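Local coordinates for aminotransferase, class III (Thermomicrobium roseum, PDB 6IO1), which catalyses (S)-enantioselective omega-transamination with pyridoxal 5'-phosphate as cofactor, shuttling an amino group between substrates through the pyridoxamine form, at the interface of chains A and B. Numbering follows the deposited sequence. Chains: chain A/B, Aminotransferase, class III.

The interface of chains A and B. Residues chain A 119, 122-123, 158, 322; chain B 119, 122-123, 322.
In A:Glu123 and B:Glu123, CG stands anti to the backbone carbonyl carbon (chi1 -76° in A) and the chain runs on extended (chi2 -174°), carrying each carboxylate from the first turn of helix 121-138 to the two-fold axis of this class-III (fold-type I) aminotransferase dimer. There the two side chains cross nearly at right angles, their carboxylate planes 61° apart, and A:Glu123 OE2 lies 3.5 Å from B:Glu123 OE2. That pair is not a hydrogen bond; two like groups this close may raise the pKa of one of them. Water 3 lies 2.7 Å from A:Glu123 OE2 and also meets the backbone N of B:Glu123, while water 1 makes the twin bridge from B:Glu123 OE2 to the N of A:Glu123. Each acid thus reaches, through water, the start of the partner's helix, whose dipole would tend to stabilise negative charge. Water 2 adds a further link, touching B:Glu123 OE2, B:Ser119 OG and the carbonyl O of A:Ser119. The other carboxylate oxygen is held within its own chain: A:Ser119 N donates to A:Glu123 OE1 at 2.8 Å, nearly straight but from above the carboxylate plane. A:Glu123 CG sits 3.6 Å above the plane of the A:Phe322 ring, offset toward its rim. An alanine in place of A:Glu123 would probably leave water 3 without its partner in chain A and A:Ser119 N without this mate, and uncover part of the A:Phe322 ring face. B:Glu123 CG, by contrast, lies 3.6 Å above the plane of the B:Phe322 ring, over its centre. Where the loops carrying A:Ser119 and B:Ser119 pass one another, their CB atoms touch at 3.9 Å. This symmetric subunit interface borders the cofactor pocket, which A:Ala122 also lines, and its packing probably helps hold that segment in place. B:Phe322 also points its rim into chain A: CD1 and CE1 pack against A:Ala122 CB, and A:Ala158 CB meets the ring edge in its plane, 3.5 Å from B:Phe322 CE1.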
ATOM      1  N   SER A 119      -0.083  -4.523  -2.214  1.00 15.47           N
ATOM      2  CA  SER A 119       0.325  -4.846  -0.854  1.00 16.32           C
ATOM      3  C   SER A 119      -0.778  -4.656   0.179  1.00 15.24           C
ATOM      4  O   SER A 119      -0.536  -4.899   1.366  1.00 17.45           O
ATOM      5  CB  SER A 119       1.544  -4.006  -0.457  1.00 16.72           C
ATOM      6  OG  SER A 119       2.672  -4.345  -1.243  1.00 17.04           O
ATOM      7  N   ALA A 122      -6.466  -1.171   0.463  1.00 17.45           N
ATOM      8  CA  ALA A 122      -6.636   0.172  -0.084  1.00 18.79           C
ATOM      9  C   ALA A 122      -5.969   0.296  -1.448  1.00 15.00           C
ATOM     10  O   ALA A 122      -6.543   0.878  -2.379  1.00 15.37           O
ATOM     11  CB  ALA A 122      -6.073   1.209   0.887  1.00 24.01           C
ATOM     12  N   GLU A 123      -4.759  -0.253  -1.586  1.00 14.14           N
ATOM     13  CA  GLU A 123      -4.093  -0.267  -2.883  1.00 16.40           C
ATOM     14  C   GLU A 123      -4.928  -1.016  -3.913  1.00 15.40           C
ATOM     15  O   GLU A 123      -5.054  -0.577  -5.062  1.00 14.55           O
ATOM     16  CB  GLU A 123      -2.709  -0.905  -2.757  1.00 18.46           C
ATOM     17  CG  GLU A 123      -1.651  -0.022  -2.116  1.00 18.05           C
ATOM     18  CD  GLU A 123      -0.273  -0.658  -2.147  1.00 22.88           C
ATOM     19  OE1 GLU A 123      -0.136  -1.760  -2.719  1.00 18.27           O
ATOM     20  OE2 GLU A 123       0.676  -0.057  -1.598  1.00 22.75           O
ATOM     21  N   ALA A 158      -6.791   5.617   1.467  1.00 38.25           N
ATOM     22  CA  ALA A 158      -5.896   6.286   0.529  1.00 35.89           C
ATOM     23  C   ALA A 158      -6.695   6.732  -0.688  1.00 37.91           C
ATOM     24  O   ALA A 158      -7.089   7.894  -0.791  1.00 42.10           O
ATOM     25  CB  ALA A 158      -4.763   5.366   0.117  1.00 34.22           C
ATOM     26  N   PHE A 322       2.193  -0.331  -8.180  1.00 17.55           N
ATOM     27  CA  PHE A 322       2.863  -0.147  -6.905  1.00 17.14           C
ATOM     28  C   PHE A 322       4.165  -0.935  -6.905  1.00 17.67           C
ATOM     29  O   PHE A 322       4.265  -1.997  -7.524  1.00 17.62           O
ATOM     30  CB  PHE A 322       1.969  -0.593  -5.749  1.00 16.66           C
ATOM     31  CG  PHE A 322       0.705   0.205  -5.625  1.00 18.89           C
ATOM     32  CD1 PHE A 322       0.688   1.395  -4.921  1.00 19.69           C
ATOM     33  CD2 PHE A 322      -0.465  -0.231  -6.226  1.00 17.42           C
ATOM     34  CE1 PHE A 322      -0.471   2.131  -4.810  1.00 19.23           C
ATOM     35  CE2 PHE A 322      -1.629   0.502  -6.119  1.00 18.51           C
ATOM     36  CZ  PHE A 322      -1.632   1.684  -5.411  1.00 21.08           C
TER
ATOM     37  N   SER B 119       3.193   0.051   3.869  1.00 15.88           N
ATOM     38  CA  SER B 119       3.743  -1.010   3.037  1.00 16.20           C
ATOM     39  C   SER B 119       4.369  -0.512   1.740  1.00 15.87           C
ATOM     40  O   SER B 119       4.867  -1.332   0.962  1.00 17.82           O
ATOM     41  CB  SER B 119       2.658  -2.044   2.717  1.00 16.89           C
ATOM     42  OG  SER B 119       2.248  -2.728   3.885  1.00 17.03           O
ATOM     43  N   ALA B 122       3.797   5.029  -1.993  1.00 18.48           N
ATOM     44  CA  ALA B 122       2.549   5.761  -2.197  1.00 17.53           C
ATOM     45  C   ALA B 122       1.747   5.845  -0.907  1.00 15.71           C
ATOM     46  O   ALA B 122       1.177   6.896  -0.588  1.00 15.25           O
ATOM     47  CB  ALA B 122       1.718   5.111  -3.302  1.00 20.27           C
ATOM     48  N   GLU B 123       1.686   4.742  -0.155  1.00 16.11           N
ATOM     49  CA  GLU B 123       1.022   4.770   1.144  1.00 16.39           C
ATOM     50  C   GLU B 123       1.679   5.792   2.062  1.00 14.96           C
ATOM     51  O   GLU B 123       0.991   6.546   2.761  1.00 15.17           O
ATOM     52  CB  GLU B 123       1.061   3.382   1.784  1.00 16.53           C
ATOM     53  CG  GLU B 123       0.065   2.381   1.222  1.00 17.24           C
ATOM     54  CD  GLU B 123       0.052   1.077   2.003  1.00 20.43           C
ATOM     55  OE1 GLU B 123       0.801   0.971   2.997  1.00 19.20           O
ATOM     56  OE2 GLU B 123      -0.706   0.160   1.624  1.00 20.34           O
ATOM     57  N   PHE B 322      -3.306   2.132   7.359  1.00 18.23           N
ATOM     58  CA  PHE B 322      -3.343   1.000   6.448  1.00 18.63           C
ATOM     59  C   PHE B 322      -3.212  -0.285   7.253  1.00 17.23           C
ATOM     60  O   PHE B 322      -2.546  -0.320   8.291  1.00 16.86           O
ATOM     61  CB  PHE B 322      -2.227   1.097   5.403  1.00 18.29           C
ATOM     62  CG  PHE B 322      -2.350   2.285   4.489  1.00 20.53           C
ATOM     63  CD1 PHE B 322      -3.113   2.216   3.335  1.00 21.33           C
ATOM     64  CD2 PHE B 322      -1.700   3.474   4.785  1.00 19.37           C
ATOM     65  CE1 PHE B 322      -3.225   3.308   2.493  1.00 23.42           C
ATOM     66  CE2 PHE B 322      -1.809   4.570   3.948  1.00 18.67           C
ATOM     67  CZ  PHE B 322      -2.572   4.486   2.800  1.00 22.69           C
TER
HETATM   68  O   HOH W   1      -3.248  -0.798   0.859  1.00 19.45           O
HETATM   69  O   HOH W   2      -0.624  -2.354   2.781  1.00 21.55           O
HETATM   70  O   HOH W   3       2.241   2.145  -1.475  1.00 21.90           O